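Local coordinates for uncharacterized protein (Deinococcus radiodurans, PDB 2A1V) that is of unknown function but belongs to the YjbR (DUF419) family, small alpha/beta proteins of the same clan as the TfoX N-terminal domain, at residues Cys17-His22 with Leu107-Tyr112; His22-Phe27 with Gly39-Ser44; Leu34-Gly39 with Met46-Asp51; Ser60-Pro65 with Leu113-Lys118; Gln77-Gly82 with His89-Thr94. One frame throughout, in Å; residues are numbered along the deposited sequence.

Contact 1: residues Cys17-His22 with Leu107-Tyr112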
# COMPACT_ATOMS: atom_id res chain seq x y z
N CYS A 17 4.87 -5.19 -4.82
CA CYS A 17 5.86 -4.57 -3.92
C CYS A 17 7.32 -4.95 -4.22
O CYS A 17 8.20 -4.18 -3.97
CB CYS A 17 5.49 -4.84 -2.44
SG CYS A 17 3.91 -4.15 -2.03
N ASP A 18 7.53 -6.14 -4.79
CA ASP A 18 8.85 -6.63 -5.17
C ASP A 18 9.50 -5.71 -6.22
O ASP A 18 10.71 -5.67 -6.32
CB ASP A 18 8.79 -8.05 -5.78
CG ASP A 18 8.70 -9.16 -4.74
OD1 ASP A 18 8.84 -8.94 -3.52
OD2 ASP A 18 8.49 -10.30 -5.17
N GLU A 19 8.69 -5.02 -7.01
CA GLU A 19 9.18 -4.07 -8.03
C GLU A 19 9.48 -2.64 -7.54
O GLU A 19 9.96 -1.81 -8.34
CB GLU A 19 8.13 -3.86 -9.08
CG GLU A 19 7.45 -5.06 -9.58
CD GLU A 19 6.18 -4.63 -10.27
OE1 GLU A 19 5.77 -3.47 -9.94
OE2 GLU A 19 5.62 -5.42 -11.09
N LEU A 20 9.10 -2.33 -6.30
CA LEU A 20 9.22 -0.97 -5.77
C LEU A 20 10.57 -0.87 -5.09
O LEU A 20 10.94 -1.74 -4.29
CB LEU A 20 8.10 -0.67 -4.80
CG LEU A 20 6.72 -0.96 -5.36
CD1 LEU A 20 5.60 -0.80 -4.31
CD2 LEU A 20 6.50 -0.09 -6.59
N PRO A 21 11.35 0.16 -5.46
CA PRO A 21 12.68 0.33 -4.93
C PRO A 21 12.72 0.51 -3.43
O PRO A 21 11.94 1.29 -2.86
CB PRO A 21 13.19 1.61 -5.65
CG PRO A 21 12.38 1.66 -6.91
CD PRO A 21 11.03 1.21 -6.47
N HIS A 22 13.68 -0.19 -2.83
CA HIS A 22 13.94 -0.21 -1.39
C HIS A 22 12.75 -0.64 -0.50
O HIS A 22 12.58 -0.13 0.64
CB HIS A 22 14.49 1.12 -0.95
CG HIS A 22 15.67 1.56 -1.74
ND1 HIS A 22 16.93 1.03 -1.53
CD2 HIS A 22 15.78 2.46 -2.75
CE1 HIS A 22 17.77 1.62 -2.37
NE2 HIS A 22 17.10 2.49 -3.11
N LEU A 107 -3.63 2.06 -5.97
CA LEU A 107 -3.68 2.58 -4.60
C LEU A 107 -2.47 2.10 -3.85
O LEU A 107 -1.89 2.87 -3.08
CB LEU A 107 -4.94 2.19 -3.85
CG LEU A 107 -6.20 2.84 -4.41
CD1 LEU A 107 -7.43 2.18 -3.68
CD2 LEU A 107 -6.14 4.31 -4.26
N LEU A 108 -2.04 0.88 -4.15
CA LEU A 108 -0.88 0.29 -3.48
C LEU A 108 0.40 1.01 -3.88
O LEU A 108 1.18 1.41 -3.04
CB LEU A 108 -0.85 -1.19 -3.76
CG LEU A 108 0.34 -1.98 -3.23
CD1 LEU A 108 0.59 -1.80 -1.73
CD2 LEU A 108 0.14 -3.41 -3.58
N ARG A 109 0.55 1.27 -5.16
CA ARG A 109 1.66 2.09 -5.67
C ARG A 109 1.56 3.51 -5.18
O ARG A 109 2.58 4.10 -4.83
CB ARG A 109 1.69 2.09 -7.20
CG ARG A 109 2.08 0.75 -7.72
CD ARG A 109 1.95 0.64 -9.26
NE ARG A 109 3.07 -0.19 -9.69
CZ ARG A 109 3.91 0.12 -10.67
NH1 ARG A 109 3.69 1.22 -11.42
NH2 ARG A 109 4.94 -0.69 -10.91
N GLY A 110 0.34 4.04 -5.09
CA GLY A 110 0.16 5.38 -4.57
C GLY A 110 0.58 5.56 -3.11
O GLY A 110 1.12 6.63 -2.72
N SER A 111 0.30 4.54 -2.29
CA SER A 111 0.61 4.57 -0.86
C SER A 111 2.15 4.63 -0.67
O SER A 111 2.66 5.47 0.04
CB SER A 111 0.01 3.33 -0.16
OG SER A 111 0.34 3.32 1.23
N TYR A 112 2.86 3.74 -1.38
CA TYR A 112 4.33 3.78 -1.52
C TYR A 112 4.85 5.16 -1.90
O TYR A 112 5.75 5.67 -1.24
CB TYR A 112 4.80 2.73 -2.56
CG TYR A 112 6.27 2.78 -2.94
CD1 TYR A 112 6.71 3.64 -3.92
CD2 TYR A 112 7.23 2.02 -2.25
CE1 TYR A 112 8.04 3.75 -4.22
CE2 TYR A 112 8.56 2.08 -2.56
CZ TYR A 112 8.97 2.96 -3.56
OH TYR A 112 10.29 3.05 -3.91

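Contact 2: residues His22-Phe27 with Gly39-Ser44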
# COMPACT_ATOMS: atom_id res chain seq x y z
N HIS A 22 13.68 -0.19 -2.83
CA HIS A 22 13.94 -0.21 -1.39
C HIS A 22 12.75 -0.64 -0.50
O HIS A 22 12.58 -0.13 0.64
CB HIS A 22 14.49 1.12 -0.95
CG HIS A 22 15.67 1.56 -1.74
ND1 HIS A 22 16.93 1.03 -1.53
CD2 HIS A 22 15.78 2.46 -2.75
CE1 HIS A 22 17.77 1.62 -2.37
NE2 HIS A 22 17.10 2.49 -3.11
N SER A 23 11.97 -1.61 -1.01
CA SER A 23 10.86 -2.11 -0.26
C SER A 23 11.36 -3.35 0.48
O SER A 23 12.27 -4.04 0.01
CB SER A 23 9.65 -2.42 -1.13
OG SER A 23 8.64 -3.07 -0.34
N LEU A 24 10.76 -3.58 1.64
CA LEU A 24 11.20 -4.64 2.58
C LEU A 24 9.97 -5.19 3.32
O LEU A 24 9.09 -4.42 3.76
CB LEU A 24 12.11 -3.99 3.64
CG LEU A 24 13.32 -3.11 3.23
CD1 LEU A 24 13.52 -1.87 4.17
CD2 LEU A 24 14.59 -3.98 3.18
N GLU A 25 9.89 -6.50 3.43
CA GLU A 25 8.86 -7.19 4.16
C GLU A 25 9.33 -7.55 5.56
O GLU A 25 10.47 -7.96 5.76
CB GLU A 25 8.49 -8.47 3.45
CG GLU A 25 7.81 -8.23 2.13
CD GLU A 25 7.51 -9.56 1.42
OE1 GLU A 25 7.47 -10.58 2.12
OE2 GLU A 25 7.30 -9.59 0.20
N THR A 26 8.45 -7.37 6.52
CA THR A 26 8.68 -7.72 7.92
C THR A 26 7.35 -8.08 8.57
O THR A 26 6.27 -7.84 8.00
CB THR A 26 9.32 -6.57 8.79
OG1 THR A 26 8.60 -5.34 8.64
CG2 THR A 26 10.78 -6.39 8.45
N PHE A 27 7.46 -8.67 9.75
CA PHE A 27 6.35 -9.01 10.63
C PHE A 27 6.67 -8.40 12.02
O PHE A 27 7.14 -9.10 12.90
CB PHE A 27 6.21 -10.54 10.76
CG PHE A 27 5.64 -11.22 9.56
CD1 PHE A 27 4.28 -11.39 9.42
CD2 PHE A 27 6.46 -11.72 8.57
CE1 PHE A 27 3.73 -12.06 8.34
CE2 PHE A 27 5.92 -12.38 7.45
CZ PHE A 27 4.57 -12.56 7.35
N GLY A 39 12.61 2.31 2.52
CA GLY A 39 13.69 3.20 2.92
C GLY A 39 15.00 2.53 3.22
O GLY A 39 15.29 1.50 2.67
N TYR A 40 15.82 3.16 4.05
CA TYR A 40 17.12 2.57 4.42
C TYR A 40 16.83 1.43 5.40
O TYR A 40 15.78 1.35 6.05
CB TYR A 40 18.08 3.60 5.09
CG TYR A 40 18.28 4.94 4.35
CD1 TYR A 40 17.32 5.99 4.44
CD2 TYR A 40 19.45 5.18 3.58
CE1 TYR A 40 17.51 7.25 3.82
CE2 TYR A 40 19.65 6.41 2.93
CZ TYR A 40 18.68 7.46 3.03
OH TYR A 40 18.86 8.69 2.38
N LEU A 41 17.79 0.55 5.51
CA LEU A 41 17.72 -0.47 6.52
C LEU A 41 17.67 0.16 7.91
O LEU A 41 17.01 -0.38 8.77
CB LEU A 41 18.85 -1.52 6.34
CG LEU A 41 18.57 -2.62 5.30
CD1 LEU A 41 19.69 -3.70 5.37
CD2 LEU A 41 17.18 -3.30 5.50
N SER A 42 18.27 1.33 8.11
CA SER A 42 18.20 2.01 9.40
C SER A 42 17.06 3.03 9.57
O SER A 42 16.92 3.66 10.64
CB SER A 42 19.53 2.71 9.71
OG SER A 42 19.69 3.86 8.87
N LYS A 43 16.27 3.24 8.53
CA LYS A 43 15.14 4.17 8.57
C LYS A 43 14.14 3.82 7.47
O LYS A 43 14.27 4.28 6.36
CB LYS A 43 15.61 5.62 8.42
CG LYS A 43 14.49 6.68 8.65
CD LYS A 43 14.75 7.93 7.76
CE LYS A 43 13.47 8.74 7.43
NZ LYS A 43 13.80 10.09 6.93
N SER A 44 13.16 3.01 7.79
CA SER A 44 12.16 2.59 6.82
C SER A 44 10.76 2.87 7.34
O SER A 44 10.50 2.74 8.52
CB SER A 44 12.36 1.12 6.42
OG SER A 44 12.19 0.27 7.52

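Contact 3: residues Leu34-Gly39 with Met46-Asp51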
# COMPACT_ATOMS: atom_id res chain seq x y z
N LEU A 34 1.85 -8.94 7.96
CA LEU A 34 2.88 -8.59 7.01
C LEU A 34 2.88 -7.06 6.75
O LEU A 34 1.86 -6.46 6.40
CB LEU A 34 2.64 -9.34 5.71
CG LEU A 34 3.67 -9.19 4.59
CD1 LEU A 34 5.13 -9.65 4.97
CD2 LEU A 34 3.15 -9.96 3.39
N VAL A 35 4.06 -6.47 6.92
CA VAL A 35 4.26 -5.03 6.77
C VAL A 35 5.31 -4.76 5.68
O VAL A 35 6.39 -5.32 5.68
CB VAL A 35 4.67 -4.40 8.10
CG1 VAL A 35 4.72 -2.88 7.99
CG2 VAL A 35 3.70 -4.78 9.23
N PHE A 36 4.92 -3.94 4.72
CA PHE A 36 5.81 -3.46 3.68
C PHE A 36 6.27 -2.07 4.06
O PHE A 36 5.46 -1.17 4.34
CB PHE A 36 5.14 -3.43 2.31
CG PHE A 36 4.60 -4.76 1.88
CD1 PHE A 36 3.31 -5.14 2.22
CD2 PHE A 36 5.38 -5.61 1.10
CE1 PHE A 36 2.79 -6.38 1.83
CE2 PHE A 36 4.87 -6.83 0.66
CZ PHE A 36 3.58 -7.23 1.03
N LYS A 37 7.59 -1.91 4.09
CA LYS A 37 8.23 -0.66 4.48
C LYS A 37 9.18 -0.26 3.36
O LYS A 37 9.67 -1.11 2.60
CB LYS A 37 8.96 -0.83 5.82
CG LYS A 37 8.03 -1.04 7.04
CD LYS A 37 8.80 -1.27 8.36
CE LYS A 37 7.93 -1.10 9.61
NZ LYS A 37 8.61 -1.39 10.95
N VAL A 38 9.40 1.05 3.23
CA VAL A 38 10.33 1.59 2.27
C VAL A 38 11.38 2.45 2.98
O VAL A 38 11.08 3.20 3.93
CB VAL A 38 9.58 2.42 1.17
CG1 VAL A 38 8.73 3.53 1.78
CG2 VAL A 38 10.52 3.04 0.17
N GLY A 39 12.61 2.31 2.52
CA GLY A 39 13.69 3.20 2.92
C GLY A 39 15.00 2.53 3.22
O GLY A 39 15.29 1.50 2.67
N MET A 46 6.49 2.33 6.89
CA MET A 46 5.40 1.48 6.42
C MET A 46 4.49 2.14 5.38
O MET A 46 4.11 3.30 5.53
CB MET A 46 4.58 0.89 7.58
CG MET A 46 3.92 1.89 8.45
SD MET A 46 3.33 1.29 10.09
CE MET A 46 2.28 -0.00 9.59
N TYR A 47 4.14 1.38 4.34
CA TYR A 47 3.24 1.87 3.33
C TYR A 47 2.10 0.91 2.99
O TYR A 47 1.20 1.30 2.26
CB TYR A 47 4.01 2.28 2.05
CG TYR A 47 4.59 1.14 1.25
CD1 TYR A 47 3.83 0.46 0.30
CD2 TYR A 47 5.92 0.71 1.46
CE1 TYR A 47 4.36 -0.60 -0.42
CE2 TYR A 47 6.45 -0.35 0.75
CZ TYR A 47 5.68 -0.99 -0.20
OH TYR A 47 6.20 -2.05 -0.92
N ALA A 48 2.18 -0.35 3.44
CA ALA A 48 1.07 -1.29 3.26
C ALA A 48 1.15 -2.37 4.33
O ALA A 48 2.24 -2.71 4.78
CB ALA A 48 1.09 -1.89 1.94
N LEU A 49 0.00 -2.89 4.77
CA LEU A 49 -0.02 -3.97 5.75
C LEU A 49 -1.19 -4.91 5.46
O LEU A 49 -2.28 -4.47 5.02
CB LEU A 49 -0.21 -3.46 7.18
CG LEU A 49 0.47 -2.30 7.86
CD1 LEU A 49 0.12 -0.94 7.20
CD2 LEU A 49 0.01 -2.38 9.34
N THR A 50 -1.01 -6.19 5.75
CA THR A 50 -2.15 -7.12 5.70
C THR A 50 -1.93 -8.29 6.65
O THR A 50 -0.79 -8.68 6.87
CB THR A 50 -2.40 -7.68 4.24
OG1 THR A 50 -3.70 -8.32 4.13
CG2 THR A 50 -1.28 -8.62 3.84
N ASP A 51 -3.01 -8.83 7.20
CA ASP A 51 -2.96 -9.97 8.11
C ASP A 51 -3.19 -11.20 7.25
O ASP A 51 -4.31 -11.45 6.72
CB ASP A 51 -3.99 -9.81 9.23
CG ASP A 51 -4.03 -10.99 10.18
OD1 ASP A 51 -3.31 -12.03 9.98
OD2 ASP A 51 -4.84 -10.89 11.12

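Contact 4: residues Ser60-Pro65 with Leu113-Lys118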
# COMPACT_ATOMS: atom_id res chain seq x y z
N SER A 60 -4.41 -2.66 4.22
CA SER A 60 -4.31 -1.31 4.73
C SER A 60 -3.22 -0.54 3.97
O SER A 60 -2.12 -1.02 3.79
CB SER A 60 -4.02 -1.30 6.24
OG SER A 60 -5.15 -1.76 7.00
N LEU A 61 -3.56 0.68 3.59
CA LEU A 61 -2.69 1.51 2.80
C LEU A 61 -2.96 3.00 3.05
O LEU A 61 -3.99 3.36 3.61
CB LEU A 61 -2.82 1.15 1.30
CG LEU A 61 -4.18 1.18 0.59
CD1 LEU A 61 -4.60 2.57 0.22
CD2 LEU A 61 -4.16 0.30 -0.66
N LYS A 62 -2.01 3.84 2.64
CA LYS A 62 -2.08 5.29 2.87
C LYS A 62 -2.64 5.97 1.66
O LYS A 62 -2.31 5.59 0.51
CB LYS A 62 -0.70 5.92 3.16
CG LYS A 62 0.05 5.27 4.30
CD LYS A 62 0.99 6.24 5.07
CE LYS A 62 0.30 7.32 5.86
NZ LYS A 62 1.29 8.03 6.74
N VAL A 63 -3.44 6.99 1.92
CA VAL A 63 -4.18 7.73 0.88
C VAL A 63 -4.26 9.18 1.27
O VAL A 63 -4.28 9.49 2.43
CB VAL A 63 -5.66 7.25 0.69
CG1 VAL A 63 -5.75 5.88 0.08
CG2 VAL A 63 -6.42 7.30 2.01
N ASP A 64 -4.30 10.08 0.29
CA ASP A 64 -4.58 11.48 0.56
C ASP A 64 -5.98 11.56 1.24
O ASP A 64 -6.86 10.88 0.83
CB ASP A 64 -4.56 12.23 -0.76
CG ASP A 64 -5.24 13.56 -0.68
OD1 ASP A 64 -4.67 14.50 -0.11
OD2 ASP A 64 -6.36 13.66 -1.21
N PRO A 65 -6.14 12.33 2.34
CA PRO A 65 -7.42 12.38 3.06
C PRO A 65 -8.65 12.60 2.18
O PRO A 65 -9.65 11.92 2.35
CB PRO A 65 -7.22 13.53 4.02
CG PRO A 65 -5.73 13.47 4.34
CD PRO A 65 -5.10 13.13 3.03
N LEU A 113 4.32 5.75 -2.97
CA LEU A 113 4.78 7.10 -3.41
C LEU A 113 4.56 8.18 -2.37
O LEU A 113 5.45 9.03 -2.12
CB LEU A 113 4.12 7.52 -4.71
CG LEU A 113 4.74 6.82 -5.92
CD1 LEU A 113 3.78 6.96 -7.17
CD2 LEU A 113 6.14 7.38 -6.21
N LEU A 114 3.39 8.14 -1.76
CA LEU A 114 3.04 9.12 -0.75
C LEU A 114 4.03 9.02 0.38
O LEU A 114 4.53 10.01 0.90
CB LEU A 114 1.61 8.85 -0.29
CG LEU A 114 0.86 9.57 0.80
CD1 LEU A 114 -0.68 9.35 0.56
CD2 LEU A 114 1.28 9.06 2.16
N VAL A 115 4.30 7.80 0.81
CA VAL A 115 5.25 7.61 1.88
C VAL A 115 6.66 8.12 1.55
O VAL A 115 7.29 8.76 2.36
CB VAL A 115 5.26 6.16 2.43
CG1 VAL A 115 6.39 5.97 3.41
CG2 VAL A 115 3.92 5.81 3.08
N THR A 116 7.15 7.83 0.35
CA THR A 116 8.41 8.40 -0.10
C THR A 116 8.43 9.92 -0.11
O THR A 116 9.45 10.52 0.16
CB THR A 116 8.87 7.88 -1.47
OG1 THR A 116 8.00 8.33 -2.50
CG2 THR A 116 8.86 6.38 -1.55
N LYS A 117 7.30 10.52 -0.44
CA LYS A 117 7.16 11.96 -0.43
C LYS A 117 7.07 12.52 0.98
O LYS A 117 7.73 13.49 1.29
CB LYS A 117 5.96 12.43 -1.26
CG LYS A 117 6.08 12.25 -2.76
CD LYS A 117 7.48 12.48 -3.27
CE LYS A 117 7.52 12.75 -4.77
NZ LYS A 117 6.45 12.11 -5.56
N LYS A 118 6.26 11.91 1.83
CA LYS A 118 6.03 12.48 3.17
C LYS A 118 7.11 12.13 4.18
O LYS A 118 7.38 12.95 5.07
CB LYS A 118 4.64 12.11 3.71
CG LYS A 118 4.32 12.73 5.09
CD LYS A 118 4.00 14.24 4.96
CE LYS A 118 4.34 15.03 6.24
NZ LYS A 118 5.85 15.30 6.41

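Contact 5: residues Gln77-Gly82 with His89-Thr94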
# COMPACT_ATOMS: atom_id res chain seq x y z
N GLN A 77 -19.00 -0.72 1.46
CA GLN A 77 -18.97 -2.07 1.99
C GLN A 77 -17.56 -2.69 1.98
O GLN A 77 -17.38 -3.69 2.62
CB GLN A 77 -19.96 -2.98 1.23
CG GLN A 77 -21.37 -2.89 1.77
CD GLN A 77 -22.00 -1.55 1.47
OE1 GLN A 77 -22.22 -1.22 0.31
NE2 GLN A 77 -22.23 -0.76 2.50
N SER A 78 -16.60 -2.10 1.26
CA SER A 78 -15.27 -2.69 0.97
C SER A 78 -14.05 -1.86 1.42
O SER A 78 -12.90 -2.39 1.51
CB SER A 78 -15.13 -2.98 -0.51
OG SER A 78 -15.99 -4.03 -0.90
N ILE A 79 -14.28 -0.59 1.72
CA ILE A 79 -13.21 0.30 2.16
C ILE A 79 -13.62 1.00 3.42
O ILE A 79 -14.60 1.70 3.41
CB ILE A 79 -12.85 1.32 1.11
CG1 ILE A 79 -12.49 0.59 -0.21
CG2 ILE A 79 -11.66 2.24 1.63
CD1 ILE A 79 -11.93 1.48 -1.25
N ALA A 80 -12.86 0.77 4.50
CA ALA A 80 -13.10 1.25 5.83
C ALA A 80 -11.96 2.16 6.32
O ALA A 80 -10.84 2.09 5.82
CB ALA A 80 -13.22 0.04 6.80
N PRO A 81 -12.22 2.95 7.37
CA PRO A 81 -11.13 3.70 7.99
C PRO A 81 -10.02 2.72 8.44
O PRO A 81 -10.32 1.59 8.78
CB PRO A 81 -11.84 4.37 9.20
CG PRO A 81 -13.27 4.51 8.74
CD PRO A 81 -13.50 3.16 8.09
N GLY A 82 -8.74 3.12 8.40
CA GLY A 82 -7.66 2.22 8.73
C GLY A 82 -7.74 1.54 10.08
O GLY A 82 -7.76 2.17 11.11
N HIS A 89 -5.16 9.12 7.58
CA HIS A 89 -4.27 8.81 6.44
C HIS A 89 -4.34 7.41 5.87
O HIS A 89 -3.92 7.19 4.73
CB HIS A 89 -2.84 9.15 6.83
CG HIS A 89 -2.65 10.58 7.23
ND1 HIS A 89 -2.59 11.59 6.32
CD2 HIS A 89 -2.56 11.17 8.45
CE1 HIS A 89 -2.43 12.75 6.94
NE2 HIS A 89 -2.41 12.52 8.24
N TRP A 90 -4.90 6.50 6.63
CA TRP A 90 -5.00 5.05 6.23
C TRP A 90 -6.43 4.54 6.02
O TRP A 90 -7.34 4.84 6.79
CB TRP A 90 -4.43 4.17 7.32
CG TRP A 90 -2.98 4.28 7.53
CD1 TRP A 90 -2.37 5.18 8.28
CD2 TRP A 90 -1.97 3.43 6.99
NE1 TRP A 90 -1.02 4.95 8.30
CE2 TRP A 90 -0.74 3.88 7.51
CE3 TRP A 90 -1.97 2.33 6.11
CZ2 TRP A 90 0.49 3.31 7.16
CZ3 TRP A 90 -0.74 1.74 5.77
CH2 TRP A 90 0.46 2.24 6.29
N VAL A 91 -6.62 3.75 4.99
CA VAL A 91 -7.86 3.00 4.79
C VAL A 91 -7.51 1.52 4.75
O VAL A 91 -6.36 1.16 4.51
CB VAL A 91 -8.59 3.39 3.48
CG1 VAL A 91 -9.16 4.87 3.55
CG2 VAL A 91 -7.68 3.15 2.21
N THR A 92 -8.52 0.67 4.94
CA THR A 92 -8.37 -0.79 4.88
C THR A 92 -9.38 -1.29 3.83
O THR A 92 -10.56 -0.96 3.88
CB THR A 92 -8.56 -1.44 6.35
OG1 THR A 92 -7.49 -1.03 7.20
CG2 THR A 92 -8.60 -2.97 6.32
N VAL A 93 -8.87 -1.98 2.82
CA VAL A 93 -9.62 -2.50 1.69
C VAL A 93 -9.71 -4.02 1.77
O VAL A 93 -8.66 -4.72 1.88
CB VAL A 93 -8.95 -2.17 0.34
CG1 VAL A 93 -9.85 -2.53 -0.78
CG2 VAL A 93 -8.62 -0.73 0.28
N THR A 94 -10.95 -4.52 1.68
CA THR A 94 -11.16 -5.96 1.63
C THR A 94 -10.82 -6.49 0.24
O THR A 94 -11.38 -6.02 -0.76
CB THR A 94 -12.63 -6.30 2.01
OG1 THR A 94 -12.97 -5.57 3.19
CG2 THR A 94 -12.82 -7.81 2.28
O HOH W 1 -15.53 -6.24 3.34

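Contact 1: residues Cys17-His22 with Leu107-Tyr112
Leu20 lies against the ring of Tyr112, its CB above one face toward the rim, 3.6 Å from Tyr112 CE2, in a CH-pi contact. Tyr112 CG, anti to its backbone N (chi1 172°), comes 3.9 Å from Leu20 CD1, which lies on the same side of the ring past its CG rim; the leucine and tyrosine side chains run antiparallel. Beside this pair, both methyls of Leu108 meet the sulfur of Cys17, with Leu108 CD1 4.1 Å from Cys17 SG. Cys17 to Leu20 form a type I beta turn where the chain leaves helix 10-17 for strand 23-26, and this turn packs on helix 101-119; Tyr47 of the sheet adds an edge-to-face contact with Tyr112. Farther out, Pro21 crosses the tyrosine tip at about a right angle, Pro21 CD being 3.2 Å from Tyr112 OH. That hydroxyl donates to Pro21 O over 2.6 Å, in the carbonyl plane and on a lone pair. A phenylalanine in place of Tyr112 would keep the ring under Leu20 but would probably leave Pro21 O without this donor. At the solvent edge, Arg109 NH2 forms a salt bridge with the syn side of Glu19 OE1 (3.1 Å), carboxylate and guanidinium planes 88° apart, while Arg109 NH1 bonds Glu135 O.

Contact 2: residues His22-Phe27 with Gly39-Ser44
His22 O receives the backbone N-H of Gly39, a hydrogen bond of 3.1 Å between Gly39 N and His22 O that is fairly straight at 162°, the donor tilted slightly from the carbonyl plane. It ties the residue before strand 23-26 to the corner where the chain leaves strand 33-38. Gly39 makes that corner with backbone angles that would jam a CB against the preceding carbonyl, and a CB would also run into Lys43 O. The carbonyl of Gly39 faces back to His22, whose CB lies 3.7 Å from Gly39 O; the imidazole leads off to bond Leu128 O through NE2. Beyond the corner, Tyr40 to Lys43 form a type I beta turn at the tip of the hairpin of strands 33-38 and 43-51, closed by two weak backbone bonds between Tyr40 and Lys43. Leu24, backbone-bonded to Lys37 of the hairpin, sends its side chain to this turn, with CG anti to the carbonyl carbon (chi1 -52°). Leu24 CD2 meets Leu41 CD2 at 3.5 Å, where the two side chains cross obliquely. The other methyl, Leu24 CD1, rests 3.9 Å from Ser44 CB and 4.1 Å from Gly39 O. Between these two segments the only hydrogen bond is thus at the corner, His22 to Gly39, and the turn itself is met by leucine methyls.

Contact 3: residues Leu34-Gly39 with Met46-Asp51
Phe36 and Tyr47 interlock at a classic beta bulge: Tyr47 and Ala48 both stand opposite Phe36, and the register slips by one before Lys37 pairs with Met46. Tyr47 CG sits in the crowded position between backbone N and carbonyl carbon (chi1 71°), over its own backbone, and the ring beyond it reaches Phe36. Phe36 CB presses on one face of that ring, 3.5 Å from Tyr47 CZ, as a CH-pi contact. The small Ala48 makes the hollow beside it, taken up by the Phe36 ring, whose CD1 is 3.9 Å from Ala48 CB. Val38 meets the tyrosine from another direction, crossing it at about a right angle with Val38 CG1 4.0 Å from Tyr47 CD2. Leu34 and Thr50 carry on this surface, which helices 10-17 and 101-119 cover. The other surface bears Val35, Lys37, Leu49 and Met46. Here Val35 CG1 fits into the bend of Met46, 3.8 Å from Met46 CB, and the turn at chi3 (-57°) brings Met46 CE to 4.1 Å from Val35 CG1. Lys37 CG packs 3.7 Å from Met46 CA.

Leu34 and Thr50 form an antiparallel hydrogen-bonded pair, joined by two backbone bonds. At the bulge Phe36 is gripped twice, Phe36 N giving to Ala48 O at 2.9 Å and Phe36 O taking from Tyr47 N at 2.9 Å. The buried Tyr47 OH finds Ser23 OG as partner. The bulge thus keeps both backbone polar atoms of Phe36 bonded while the tyrosine ring lies over Phe36 CB.

Contact 4: residues Ser60-Pro65 with Leu113-Lys118
Leu114 reaches from helix 101-119 to the end of strand 58-62 and forks over the backbone there. Its CG stands anti to the backbone N (chi1 176°), and from it the two methyls part. Leu114 CD1 settles on the peptide link between Val63 and Asp64, 3.7 Å from Val63 C and equally far from Asp64 N. Leu114 CD2 turns to Lys62, lying 3.8 Å from Lys62 CB, with the two side chains crossing at about a right angle. One residue on, Val115 takes the middle of the lysine chain: Val115 CG2 is 3.6 Å from Lys62 CD, while its other branch looks to Val38 of the hairpin. The arrangement is a helix laid on an antiparallel sheet, met where strand 58-62 ends and helix 65-74 begins. Lys62 gives its methylenes to the first of these helices, and the bend at chi3 (68°) carries CE out of the extended line; Trp90 packs against the same chain. Thr116 and Lys117 lie on other sides of the helix. No hydrogen bond joins the two segments, although one turn before Val115 the hydroxyl of Ser111, through OG, bonds Lys62 N. Asp64, whose backbone N lies under Leu114 CD1, is the N-cap of helix 65-74, its OD2 bonding Arg67 N.

Contact 5: residues Gln77-Gly82 with His89-Thr94
Ala80 and Thr92 exchange two backbone hydrogen bonds, Ala80 N to Thr92 O and Thr92 N to Ala80 O, both 2.9 Å. Thr94 N adds a bond to Ser78 O on one flank. On the other, Gly82 N donates to Trp90 O at 2.7 Å, from above the carbonyl plane and bent to 132° at the hydrogen. Gly82 is tightly fitted here, because a CB would collide with Trp90 CB.

Of the apolar contacts, Ile79 carries the most: Ile79 CG2, anti to its backbone N, touches Val91 CB at 3.8 Å, and Ile79 CG1 lies 4.1 Å from Val93 CG1, those two side chains alongside and in the same direction. Ile79 also packs on Leu71 of helix 65-74. An alanine here would probably leave Val91 and Val93 without their neighbour and open a gap toward Leu71.

Among polar side chains, Thr92 OG1 hangs 3.6 Å from Gly82 CA and bonds Ser60 OG and Tyr83 N. A water joins Thr94 OG1, 2.7 Å from it, to Gln77 O.

Alternating hydrogen-bonded and non-hydrogen-bonded pairs mark antiparallel strands, which the short connection makes a beta hairpin, strand 79-81 forming an outermost strand of the sheet.

How the contacts relate
Contacts 3 and 5 are buried hairpins at different parts of one antiparallel sheet, rich in backbone hydrogen bonds; contact 4 stands beside both, on the strand between them. Contacts 1 and 4 are partly buried and both use helix 101-119: contact 1 mixes ring packing, a tyrosine bond and a salt bridge, whereas contact 4 has no hydrogen bond, only aliphatic groups on each other and on a peptide. Contact 2 is the surface member, a single backbone bond and leucine methyls at the tip of the hairpin of strands 33-38 and 43-51. It shares His22 with contact 1 and Gly39 with contact 3. Contacts 2 and 5 lie on opposite sides of the chain's centre, about 23 Å apart between their centres.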